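Local coordinates for protein computational Design of Enzyme (Synthetic construct, PDB 3TP4) that is a computationally designed enzyme, probably built to present an activated nucleophilic serine in a catalytic triad on a TIM-barrel scaffold of the glycosyl hydrolase family 26 kind, at residues S19-L24 with N212-W217; D55-N58 with D62-A65; E89-F94 with A152-A157; K100-G105 with S158-G163. One frame throughout, in Å; residues are numbered along the deposited sequence.

Interaction 1 (S19-L24 with N212-W217); sequences SLLSYL and NFLYAW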
loop_
_atom_site.group_PDB
_atom_site.type_symbol
_atom_site.label_atom_id
_atom_site.label_comp_id
_atom_site.label_asym_id
_atom_site.label_seq_id
_atom_site.Cartn_x
_atom_site.Cartn_y
_atom_site.Cartn_z
ATOM N N SER A 19 -9.533 -4.677 14.535
ATOM C CA SER A 19 -10.853 -5.124 14.097
ATOM C C SER A 19 -10.963 -5.101 12.570
ATOM O O SER A 19 -11.432 -6.063 11.945
ATOM C CB SER A 19 -11.943 -4.226 14.700
ATOM O OG SER A 19 -13.222 -4.614 14.239
ATOM N N LEU A 20 -10.538 -3.997 11.969
ATOM C CA LEU A 20 -10.651 -3.849 10.517
ATOM C C LEU A 20 -9.894 -4.957 9.800
ATOM O O LEU A 20 -10.399 -5.542 8.844
ATOM C CB LEU A 20 -10.132 -2.480 10.058
ATOM C CG LEU A 20 -10.138 -2.256 8.539
ATOM C CD1 LEU A 20 -11.534 -2.473 7.932
ATOM C CD2 LEU A 20 -9.616 -0.865 8.177
ATOM N N LEU A 21 -8.676 -5.250 10.252
ATOM C CA LEU A 21 -7.892 -6.297 9.589
ATOM C C LEU A 21 -8.597 -7.651 9.685
ATOM O O LEU A 21 -8.605 -8.427 8.732
ATOM C CB LEU A 21 -6.480 -6.373 10.162
ATOM C CG LEU A 21 -5.503 -7.252 9.384
ATOM C CD1 LEU A 21 -5.401 -6.803 7.940
ATOM C CD2 LEU A 21 -4.111 -7.255 10.063
ATOM N N SER A 22 -9.206 -7.924 10.838
ATOM C CA SER A 22 -10.003 -9.135 11.017
ATOM C C SER A 22 -11.210 -9.160 10.085
ATOM O O SER A 22 -11.532 -10.189 9.500
ATOM C CB SER A 22 -10.486 -9.253 12.465
ATOM O OG SER A 22 -11.393 -10.341 12.606
ATOM N N TYR A 23 -11.889 -8.027 9.972
ATOM C CA TYR A 23 -13.064 -7.933 9.119
ATOM C C TYR A 23 -12.699 -8.193 7.656
ATOM O O TYR A 23 -13.371 -8.966 6.970
ATOM C CB TYR A 23 -13.742 -6.564 9.287
ATOM C CG TYR A 23 -14.755 -6.253 8.214
ATOM C CD1 TYR A 23 -16.080 -6.669 8.332
ATOM C CD2 TYR A 23 -14.387 -5.545 7.080
ATOM C CE1 TYR A 23 -17.001 -6.380 7.351
ATOM C CE2 TYR A 23 -15.295 -5.249 6.101
ATOM C CZ TYR A 23 -16.602 -5.664 6.238
ATOM O OH TYR A 23 -17.500 -5.365 5.244
ATOM N N LEU A 24 -11.632 -7.553 7.182
ATOM C CA LEU A 24 -11.216 -7.720 5.792
ATOM C C LEU A 24 -10.863 -9.183 5.484
ATOM O O LEU A 24 -11.156 -9.674 4.400
ATOM C CB LEU A 24 -10.052 -6.780 5.460
ATOM C CG LEU A 24 -10.422 -5.287 5.481
ATOM C CD1 LEU A 24 -9.163 -4.386 5.401
ATOM C CD2 LEU A 24 -11.418 -4.976 4.355
ATOM N N ASN A 212 -3.014 3.677 13.708
ATOM C CA ASN A 212 -4.262 3.409 12.982
ATOM C C ASN A 212 -4.048 3.067 11.503
ATOM O O ASN A 212 -4.935 3.283 10.677
ATOM C CB ASN A 212 -5.281 4.564 13.151
ATOM C CG ASN A 212 -4.741 5.904 12.664
ATOM O OD1 ASN A 212 -3.573 6.222 12.875
ATOM N ND2 ASN A 212 -5.588 6.689 12.002
ATOM N N PHE A 213 -2.870 2.527 11.183
ATOM C CA PHE A 213 -2.577 2.053 9.833
ATOM C C PHE A 213 -2.555 0.519 9.714
ATOM O O PHE A 213 -2.023 -0.197 10.582
ATOM C CB PHE A 213 -1.223 2.571 9.332
ATOM C CG PHE A 213 -1.250 3.968 8.778
ATOM C CD1 PHE A 213 -2.403 4.720 8.798
ATOM C CD2 PHE A 213 -0.105 4.521 8.224
ATOM C CE1 PHE A 213 -2.416 6.000 8.284
ATOM C CE2 PHE A 213 -0.111 5.797 7.713
ATOM C CZ PHE A 213 -1.272 6.542 7.742
ATOM N N LEU A 214 -3.132 0.039 8.618
ATOM C CA LEU A 214 -2.854 -1.288 8.088
ATOM C C LEU A 214 -2.011 -1.035 6.840
ATOM O O LEU A 214 -2.210 -0.039 6.151
ATOM C CB LEU A 214 -4.151 -2.012 7.718
ATOM C CG LEU A 214 -5.096 -2.290 8.890
ATOM C CD1 LEU A 214 -6.389 -2.984 8.436
ATOM C CD2 LEU A 214 -4.382 -3.124 9.980
ATOM N N TYR A 215 -1.056 -1.913 6.561
ATOM C CA TYR A 215 -0.082 -1.644 5.510
ATOM C C TYR A 215 -0.321 -2.496 4.279
ATOM O O TYR A 215 -0.304 -3.718 4.349
ATOM C CB TYR A 215 1.347 -1.809 6.046
ATOM C CG TYR A 215 1.703 -0.713 7.022
ATOM C CD1 TYR A 215 1.492 -0.876 8.393
ATOM C CD2 TYR A 215 2.209 0.496 6.573
ATOM C CE1 TYR A 215 1.802 0.128 9.289
ATOM C CE2 TYR A 215 2.518 1.512 7.461
ATOM C CZ TYR A 215 2.315 1.320 8.813
ATOM O OH TYR A 215 2.622 2.333 9.683
ATOM N N ALA A 216 -0.561 -1.836 3.152
ATOM C CA ALA A 216 -0.833 -2.540 1.905
ATOM C C ALA A 216 0.354 -2.454 0.951
ATOM O O ALA A 216 1.084 -1.462 0.929
ATOM C CB ALA A 216 -2.104 -1.986 1.239
ATOM N N TRP A 217 0.534 -3.516 0.175
ATOM C CA TRP A 217 1.556 -3.593 -0.861
ATOM C C TRP A 217 0.982 -4.383 -2.027
ATOM O O TRP A 217 0.479 -5.486 -1.841
ATOM C CB TRP A 217 2.794 -4.319 -0.334
ATOM C CG TRP A 217 3.738 -4.835 -1.410
ATOM C CD1 TRP A 217 4.748 -4.134 -2.033
ATOM C CD2 TRP A 217 3.773 -6.163 -1.960
ATOM N NE1 TRP A 217 5.412 -4.963 -2.933
ATOM C CE2 TRP A 217 4.823 -6.203 -2.909
ATOM C CE3 TRP A 217 3.012 -7.323 -1.747
ATOM C CZ2 TRP A 217 5.130 -7.357 -3.631
ATOM C CZ3 TRP A 217 3.314 -8.458 -2.466
ATOM C CH2 TRP A 217 4.367 -8.471 -3.398
#

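Interaction 2 (D55-N58 with D62-A65); sequences DVKN and DFPA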
loop_
_atom_site.group_PDB
_atom_site.type_symbol
_atom_site.label_atom_id
_atom_site.label_comp_id
_atom_site.label_asym_id
_atom_site.label_seq_id
_atom_site.Cartn_x
_atom_site.Cartn_y
_atom_site.Cartn_z
ATOM N N ASP A 55 -20.568 10.209 -7.513
ATOM C CA ASP A 55 -21.164 9.610 -8.707
ATOM C C ASP A 55 -21.646 8.186 -8.427
ATOM O O ASP A 55 -22.599 7.714 -9.038
ATOM C CB ASP A 55 -20.160 9.531 -9.857
ATOM C CG ASP A 55 -19.860 10.886 -10.471
ATOM O OD1 ASP A 55 -20.577 11.851 -10.157
ATOM O OD2 ASP A 55 -18.907 10.975 -11.270
ATOM N N VAL A 56 -20.956 7.494 -7.530
ATOM C CA VAL A 56 -21.310 6.121 -7.204
ATOM C C VAL A 56 -22.666 6.079 -6.520
ATOM O O VAL A 56 -23.502 5.243 -6.835
ATOM C CB VAL A 56 -20.268 5.458 -6.294
ATOM C CG1 VAL A 56 -20.751 4.067 -5.888
ATOM C CG2 VAL A 56 -18.935 5.369 -7.003
ATOM N N LYS A 57 -22.871 6.984 -5.573
ATOM C CA LYS A 57 -24.161 7.111 -4.914
ATOM C C LYS A 57 -25.246 7.480 -5.930
ATOM O O LYS A 57 -26.328 6.895 -5.927
ATOM C CB LYS A 57 -24.064 8.147 -3.783
ATOM C CG LYS A 57 -25.393 8.611 -3.189
ATOM C CD LYS A 57 -26.132 7.476 -2.480
ATOM C CE LYS A 57 -27.435 7.975 -1.865
ATOM N NZ LYS A 57 -28.174 6.898 -1.134
ATOM N N ASN A 58 -24.958 8.432 -6.815
ATOM C CA ASN A 58 -25.975 8.868 -7.781
ATOM C C ASN A 58 -26.344 7.787 -8.790
ATOM O O ASN A 58 -27.501 7.674 -9.183
ATOM C CB ASN A 58 -25.569 10.158 -8.503
ATOM C CG ASN A 58 -25.442 11.344 -7.552
ATOM O OD1 ASN A 58 -25.946 11.309 -6.432
ATOM N ND2 ASN A 58 -24.758 12.390 -7.993
ATOM N N ASP A 62 -26.010 3.779 -3.645
ATOM C CA ASP A 62 -25.171 3.674 -2.440
ATOM C C ASP A 62 -23.739 4.179 -2.668
ATOM O O ASP A 62 -23.243 4.200 -3.790
ATOM C CB ASP A 62 -25.125 2.227 -1.937
ATOM C CG ASP A 62 -24.782 2.123 -0.448
ATOM O OD1 ASP A 62 -24.476 3.156 0.181
ATOM O OD2 ASP A 62 -24.813 0.996 0.092
ATOM N N PHE A 63 -23.075 4.589 -1.592
ATOM C CA PHE A 63 -21.672 4.959 -1.677
ATOM C C PHE A 63 -20.855 3.678 -1.743
ATOM O O PHE A 63 -21.348 2.620 -1.365
ATOM C CB PHE A 63 -21.264 5.779 -0.460
ATOM C CG PHE A 63 -21.917 7.129 -0.388
ATOM C CD1 PHE A 63 -23.146 7.291 0.231
ATOM C CD2 PHE A 63 -21.295 8.241 -0.929
ATOM C CE1 PHE A 63 -23.748 8.550 0.307
ATOM C CE2 PHE A 63 -21.901 9.506 -0.865
ATOM C CZ PHE A 63 -23.115 9.657 -0.246
ATOM N N PRO A 64 -19.604 3.764 -2.221
ATOM C CA PRO A 64 -18.764 2.557 -2.235
ATOM C C PRO A 64 -18.436 2.123 -0.817
ATOM O O PRO A 64 -18.512 2.937 0.110
ATOM C CB PRO A 64 -17.486 3.016 -2.940
ATOM C CG PRO A 64 -17.473 4.510 -2.777
ATOM C CD PRO A 64 -18.896 4.955 -2.723
ATOM N N ALA A 65 -18.080 0.855 -0.648
ATOM C CA ALA A 65 -17.663 0.349 0.663
ATOM C C ALA A 65 -16.245 0.812 0.971
ATOM O O ALA A 65 -15.865 0.939 2.139
ATOM C CB ALA A 65 -17.740 -1.185 0.708
#

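Interaction 3 (E89-F94 with A152-A157); sequences ENIALF and AELADA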
loop_
_atom_site.group_PDB
_atom_site.type_symbol
_atom_site.label_atom_id
_atom_site.label_comp_id
_atom_site.label_asym_id
_atom_site.label_seq_id
_atom_site.Cartn_x
_atom_site.Cartn_y
_atom_site.Cartn_z
ATOM N N GLU A 89 -3.573 22.599 6.178
ATOM C CA GLU A 89 -5.007 22.733 5.944
ATOM C C GLU A 89 -5.494 21.764 4.872
ATOM O O GLU A 89 -6.627 21.281 4.933
ATOM C CB GLU A 89 -5.406 24.181 5.640
ATOM C CG GLU A 89 -4.679 24.837 4.482
ATOM C CD GLU A 89 -4.836 26.353 4.496
ATOM O OE1 GLU A 89 -5.178 26.905 5.565
ATOM O OE2 GLU A 89 -4.626 26.991 3.441
ATOM N N ASN A 90 -4.637 21.481 3.898
ATOM C CA ASN A 90 -4.893 20.373 2.989
ATOM C C ASN A 90 -5.031 19.075 3.785
ATOM O O ASN A 90 -5.864 18.225 3.463
ATOM C CB ASN A 90 -3.797 20.253 1.930
ATOM C CG ASN A 90 -4.052 21.140 0.726
ATOM O OD1 ASN A 90 -5.149 21.669 0.551
ATOM N ND2 ASN A 90 -3.044 21.289 -0.126
ATOM N N ILE A 91 -4.232 18.944 4.842
ATOM C CA ILE A 91 -4.288 17.778 5.719
ATOM C C ILE A 91 -5.572 17.744 6.541
ATOM O O ILE A 91 -6.139 16.671 6.783
ATOM C CB ILE A 91 -3.068 17.709 6.668
ATOM C CG1 ILE A 91 -1.815 17.278 5.906
ATOM C CG2 ILE A 91 -3.330 16.753 7.828
ATOM C CD1 ILE A 91 -0.566 17.277 6.770
ATOM N N ALA A 92 -6.036 18.917 6.967
ATOM C CA ALA A 92 -7.282 19.000 7.723
ATOM C C ALA A 92 -8.482 18.650 6.843
ATOM O O ALA A 92 -9.430 18.008 7.300
ATOM C CB ALA A 92 -7.453 20.387 8.341
ATOM N N LEU A 93 -8.434 19.081 5.586
ATOM C CA LEU A 93 -9.453 18.738 4.602
ATOM C C LEU A 93 -9.454 17.221 4.329
ATOM O O LEU A 93 -10.501 16.572 4.358
ATOM C CB LEU A 93 -9.195 19.496 3.301
ATOM C CG LEU A 93 -9.509 20.997 3.297
ATOM C CD1 LEU A 93 -8.993 21.642 2.023
ATOM C CD2 LEU A 93 -11.005 21.237 3.448
ATOM N N PHE A 94 -8.268 16.684 4.056
ATOM C CA PHE A 94 -8.069 15.251 3.838
ATOM C C PHE A 94 -8.733 14.523 4.996
ATOM O O PHE A 94 -9.596 13.664 4.798
ATOM C CB PHE A 94 -6.566 14.954 3.790
ATOM C CG PHE A 94 -6.203 13.660 3.106
ATOM C CD1 PHE A 94 -7.131 12.638 2.952
ATOM C CD2 PHE A 94 -4.917 13.464 2.623
ATOM C CE1 PHE A 94 -6.781 11.435 2.322
ATOM C CE2 PHE A 94 -4.554 12.265 1.995
ATOM C CZ PHE A 94 -5.488 11.254 1.846
ATOM N N ALA A 152 2.040 11.094 8.964
ATOM C CA ALA A 152 1.778 10.820 10.371
ATOM C C ALA A 152 0.773 11.844 10.925
ATOM O O ALA A 152 -0.092 11.514 11.744
ATOM C CB ALA A 152 3.078 10.837 11.174
ATOM N N GLU A 153 0.890 13.084 10.465
ATOM C CA GLU A 153 -0.043 14.144 10.858
ATOM C C GLU A 153 -1.461 13.802 10.412
ATOM O O GLU A 153 -2.424 13.967 11.158
ATOM C CB GLU A 153 0.381 15.470 10.220
ATOM C CG GLU A 153 1.530 16.169 10.925
ATOM C CD GLU A 153 1.087 16.868 12.196
ATOM O OE1 GLU A 153 -0.121 16.806 12.515
ATOM O OE2 GLU A 153 1.942 17.480 12.873
ATOM N N LEU A 154 -1.580 13.327 9.178
ATOM C CA LEU A 154 -2.885 12.948 8.637
ATOM C C LEU A 154 -3.471 11.812 9.456
ATOM O O LEU A 154 -4.645 11.838 9.837
ATOM C CB LEU A 154 -2.754 12.513 7.178
ATOM C CG LEU A 154 -4.028 11.878 6.597
ATOM C CD1 LEU A 154 -5.123 12.924 6.444
ATOM C CD2 LEU A 154 -3.740 11.191 5.270
ATOM N N ALA A 155 -2.644 10.806 9.718
ATOM C CA ALA A 155 -3.066 9.674 10.522
ATOM C C ALA A 155 -3.667 10.155 11.840
ATOM O O ALA A 155 -4.765 9.744 12.215
ATOM C CB ALA A 155 -1.886 8.731 10.775
ATOM N N ASP A 156 -2.950 11.031 12.544
ATOM C CA ASP A 156 -3.406 11.476 13.864
ATOM C C ASP A 156 -4.673 12.344 13.807
ATOM O O ASP A 156 -5.468 12.359 14.752
ATOM C CB ASP A 156 -2.288 12.210 14.614
ATOM C CG ASP A 156 -2.728 12.684 16.000
ATOM O OD1 ASP A 156 -2.974 11.826 16.875
ATOM O OD2 ASP A 156 -2.823 13.914 16.214
ATOM N N ALA A 157 -4.857 13.061 12.702
ATOM C CA ALA A 157 -6.038 13.914 12.522
ATOM C C ALA A 157 -7.295 13.136 12.100
ATOM O O ALA A 157 -8.424 13.614 12.254
ATOM C CB ALA A 157 -5.735 15.026 11.516
#

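Interaction 4 (K100-G105 with S158-G163); sequences KADAIG and SRRDDG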
loop_
_atom_site.group_PDB
_atom_site.type_symbol
_atom_site.label_atom_id
_atom_site.label_comp_id
_atom_site.label_asym_id
_atom_site.label_seq_id
_atom_site.Cartn_x
_atom_site.Cartn_y
_atom_site.Cartn_z
ATOM N N LYS A 100 -15.814 11.940 7.062
ATOM C CA LYS A 100 -17.105 11.870 6.388
ATOM C C LYS A 100 -17.350 10.475 5.822
ATOM O O LYS A 100 -18.476 9.964 5.863
ATOM C CB LYS A 100 -17.177 12.920 5.280
ATOM C CG LYS A 100 -17.495 14.329 5.804
ATOM C CD LYS A 100 -17.241 15.407 4.766
ATOM C CE LYS A 100 -17.771 16.786 5.259
ATOM N NZ LYS A 100 -17.116 17.921 4.538
ATOM N N ALA A 101 -16.288 9.858 5.306
ATOM C CA ALA A 101 -16.409 8.539 4.707
ATOM C C ALA A 101 -16.673 7.530 5.805
ATOM O O ALA A 101 -17.501 6.630 5.656
ATOM C CB ALA A 101 -15.135 8.181 3.944
ATOM N N ASP A 102 -15.959 7.679 6.916
ATOM C CA ASP A 102 -16.163 6.810 8.058
ATOM C C ASP A 102 -17.604 6.960 8.544
ATOM O O ASP A 102 -18.249 5.978 8.900
ATOM C CB ASP A 102 -15.196 7.166 9.198
ATOM C CG ASP A 102 -15.449 6.344 10.451
ATOM O OD1 ASP A 102 -15.118 5.139 10.461
ATOM O OD2 ASP A 102 -15.978 6.900 11.432
ATOM N N ALA A 103 -18.104 8.193 8.559
ATOM C CA ALA A 103 -19.457 8.445 9.056
ATOM C C ALA A 103 -20.482 7.843 8.103
ATOM O O ALA A 103 -21.525 7.335 8.527
ATOM C CB ALA A 103 -19.695 9.928 9.237
ATOM N N ILE A 104 -20.173 7.896 6.811
ATOM C CA ILE A 104 -21.012 7.249 5.810
ATOM C C ILE A 104 -21.037 5.730 6.006
ATOM O O ILE A 104 -22.031 5.078 5.706
ATOM C CB ILE A 104 -20.571 7.613 4.376
ATOM C CG1 ILE A 104 -20.989 9.053 4.064
ATOM C CG2 ILE A 104 -21.208 6.674 3.363
ATOM C CD1 ILE A 104 -20.500 9.563 2.750
ATOM N N GLY A 105 -19.945 5.174 6.528
ATOM C CA GLY A 105 -19.866 3.742 6.770
ATOM C C GLY A 105 -18.840 3.035 5.898
ATOM O O GLY A 105 -18.742 1.807 5.909
ATOM N N SER A 158 -7.109 11.937 11.565
ATOM C CA SER A 158 -8.252 11.126 11.138
ATOM C C SER A 158 -8.911 10.459 12.333
ATOM O O SER A 158 -8.697 9.276 12.605
ATOM C CB SER A 158 -7.821 10.089 10.098
ATOM O OG SER A 158 -7.298 10.748 8.956
ATOM N N ARG A 159 -9.711 11.245 13.048
ATOM C CA ARG A 159 -10.370 10.810 14.271
ATOM C C ARG A 159 -11.855 11.126 14.197
ATOM O O ARG A 159 -12.248 12.166 13.677
ATOM C CB ARG A 159 -9.790 11.547 15.477
ATOM C CG ARG A 159 -8.334 11.211 15.788
ATOM C CD ARG A 159 -7.855 11.968 17.027
ATOM N NE ARG A 159 -6.482 11.620 17.393
ATOM C CZ ARG A 159 -6.152 10.747 18.341
ATOM N NH1 ARG A 159 -7.093 10.122 19.039
ATOM N NH2 ARG A 159 -4.873 10.504 18.599
ATOM N N ARG A 160 -12.674 10.223 14.721
ATOM C CA ARG A 160 -14.093 10.489 14.859
ATOM C C ARG A 160 -14.326 11.576 15.907
ATOM O O ARG A 160 -13.409 11.947 16.644
ATOM C CB ARG A 160 -14.832 9.209 15.228
ATOM C CG ARG A 160 -14.605 8.101 14.215
ATOM C CD ARG A 160 -15.724 7.084 14.239
ATOM N NE ARG A 160 -15.465 5.985 15.157
ATOM C CZ ARG A 160 -15.511 4.706 14.808
ATOM N NH1 ARG A 160 -15.807 4.372 13.558
ATOM N NH2 ARG A 160 -15.264 3.761 15.708
ATOM N N ASP A 161 -15.553 12.087 15.964
ATOM C CA ASP A 161 -15.889 13.177 16.873
ATOM C C ASP A 161 -15.599 12.793 18.314
ATOM O O ASP A 161 -15.184 13.623 19.120
ATOM C CB ASP A 161 -17.363 13.565 16.727
ATOM C CG ASP A 161 -17.684 14.144 15.363
ATOM O OD1 ASP A 161 -16.760 14.659 14.697
ATOM O OD2 ASP A 161 -18.865 14.093 14.960
ATOM N N ASP A 162 -15.818 11.526 18.635
ATOM C CA ASP A 162 -15.544 11.033 19.977
ATOM C C ASP A 162 -14.049 10.785 20.194
ATOM O O ASP A 162 -13.650 10.214 21.210
ATOM C CB ASP A 162 -16.338 9.757 20.238
ATOM C CG ASP A 162 -15.825 8.587 19.434
ATOM O OD1 ASP A 162 -14.971 8.809 18.543
ATOM O OD2 ASP A 162 -16.281 7.452 19.691
ATOM N N GLY A 163 -13.226 11.205 19.235
ATOM C CA GLY A 163 -11.780 11.112 19.385
ATOM C C GLY A 163 -11.131 9.828 18.877
ATOM O O GLY A 163 -9.901 9.736 18.781
#

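Interaction 1 (S19-L24 with N212-W217)
Leu24 N donates to Leu20 O at 2.9 Å, and this helical bond sets Leu20 and Leu24 one turn apart in 19-24, so that both, together with Leu21, turn toward Leu214 of the strand. No hydrogen bond crosses the contact; what joins the segments is one leucine inserted among three. Its leading branch is CD1, which lies 3.8 Å from Leu20 CG and the same distance from Leu21 CB. That methyl also reaches the helix backbone, with Leu214 CD1 3.7 Å from Leu21 N, so it fits close against the main chain between the two side chains. The second branch, CD2, leans on Leu21 alone, 3.9 Å from its CB. Leu24 is the looser partner, its CD1 standing 4.3 Å from Leu214 CD1. An extended conformation explains the depth of insertion: Leu214 has CG anti to its carbonyl carbon (chi1 -63°) and CD1 anti to CA (chi2 179°), so the chain runs out straight to the methyl that touches the helix. The backbones stay apart, the axes of helix 19-24 and strand 213-217 approaching to 9.7 Å at 43°. In the TIM barrel, Phe213 and Tyr215 pack against outer layers, whereas Leu214 alternates to the other side of its strand, consistent with helix 15-27 covering the N-terminal end of the barrel. Leu20 also touches Pro167 and Leu21 touches Asp241, residues just ahead of the two adjoining strands, 168-174 and 242-249. Backbone bonds to Ile168 and Phe170 hold Leu214 in the sheet, while its side chain additionally meets Ile8 and Thr17.

Interaction 2 (D55-N58 with D62-A65)
Asp62 meets Lys57 and Val56 through its carbonyl oxygen, while its side chain is directed away. Asp62 O lies 3.3 Å from Lys57 CA in a CA-H...O contact, with an angle of 136° at the hydrogen. The carboxylate folds back instead, OD1 taking a weak bond from Phe63 N and OD2 bonding to Ser356. Phe63 comes next and offers a ring face to the lysine's aliphatic chain: Lys57 CB stands 3.8 Å from the Phe63 ring centroid, only 7° off the normal, a CH-pi contact over the centre. CG lies over the same face, and a bend at chi2 (65°) carries the chain across the ring, with Lys57 CD 3.8 Å from Phe63 CE1. The ammonium goes beyond the ring to Gly61 O; its distance from Asp62 OD1, 5.4 Å from NZ, is too long for a salt bridge. Replacing Phe63 by an alanine would probably strip the lysine methylenes of the surface they lie on and let that chain turn more freely. At Pro64 the contact becomes purely apolar, CD sitting 3.8 Å from Val56 CG1. Helix 55-60 thus packs on the loop that follows it, within a beta-alpha-beta passage from strand 32-37 to strand 66-70; Val56 and Pro64 both touch Phe34 of the first strand, and Phe63 bonds through its backbone to Ala355.

Interaction 3 (E89-F94 with A152-A157)
The Phe94 ring receives a methyl of Leu154 over one face and stands edge-to-face with the ring of Trp69. Leu154 CD2 is 3.7 Å from the Phe94 ring centroid and 19° off the normal, a CH-pi contact shifted toward the rim, where its closest ring atom is CE2 at 3.5 Å. The other branch works nearer the root of the ring: Leu154 CD1 lies 3.6 Å from Phe94 CG and equally near CB. Both methyls lie over the same face, CD1 above the root of the ring near CG and CD2 further out by CE2, and the side chains cross at about a right angle. Leu154 gets there with CG anti to the backbone N (chi1 170°), which swings its end toward the partner helix although its CB does not point there. These are the neighbouring helices 87-104 and 141-157 of the TIM barrel's outer layer; their axes come within 9.2 Å and cross at -41°, the chains running in broadly the same direction. One turn back from Phe94, Ile91 makes the remaining contacts. Its CG2 lies 3.9 Å from Leu154 CA, against the backbone, while its longer branch ends with CD1 4.0 Å from Glu153 CB, so the exposed glutamate contributes only the base of its side chain here. Leu154 also packs on Ile98 and Ala157 on Ala95, extending the seam along helix 87-104, and Leu154 O accepts a bond from Ser158 OG just past the end of helix 141-157.

Interaction 4 (K100-G105 with S158-G163)
Asp102 and Arg160 cross at about a right angle, and their carboxylate and guanidinium planes are 37° apart, a salt bridge without the flat side-by-side pairing of two parallel groups. Arg160 NH1 is 3.3 Å from Asp102 OD1, a weak bond bent to 126°; a second weak bond from NH1 to OD2 is doubtful, because OD2 is modelled too close to a neighbour. The arginine turns its end to the helix through a bend at chi3 (-91°), whereas the CB of Asp102 already points toward the loop. Putting an alanine in place of Arg160 would probably leave the largely buried carboxylate of Asp102 without its opposite charge. Arg159 heads elsewhere: its NH1 gives a bond of 2.8 Å to Gly163 O, nearly in the guanidinium plane, bracing the type I turn from Arg160 to Gly163. On the other side, helix 87-104 ends in a Schellman motif with Gly105 at positive phi. The bridge thus ties the last turn of helix 87-104 to the loop between helix 141-157 and strand 168-174; both of its side chains touch Ile166 ahead of that strand, and Arg99 of the same helix forms a second link to Asp161.

Overall arrangement
All four contacts lie in the TIM-barrel part of the chain. Interaction 1 joins residues farthest apart in sequence, and the other three fall between its two segments. Interaction 2 is local and closes first; interactions 3 and 4 then alternate along the chain, both using helix 87-104, with centres 13 Å apart. Interaction 4 is the hub: its centre is 17 Å from interaction 1 and 18 Å from interaction 2, whose Phe63 CD1 packs 3.7 Å from Ile104 CG2. Interactions 1 and 3 meet where Asn212 ND2 approaches Ala155 O at 3.2 Å, probably a hydrogen bond. Together they join outer helices, loops and the parallel sheet of the designed enzyme's scaffold.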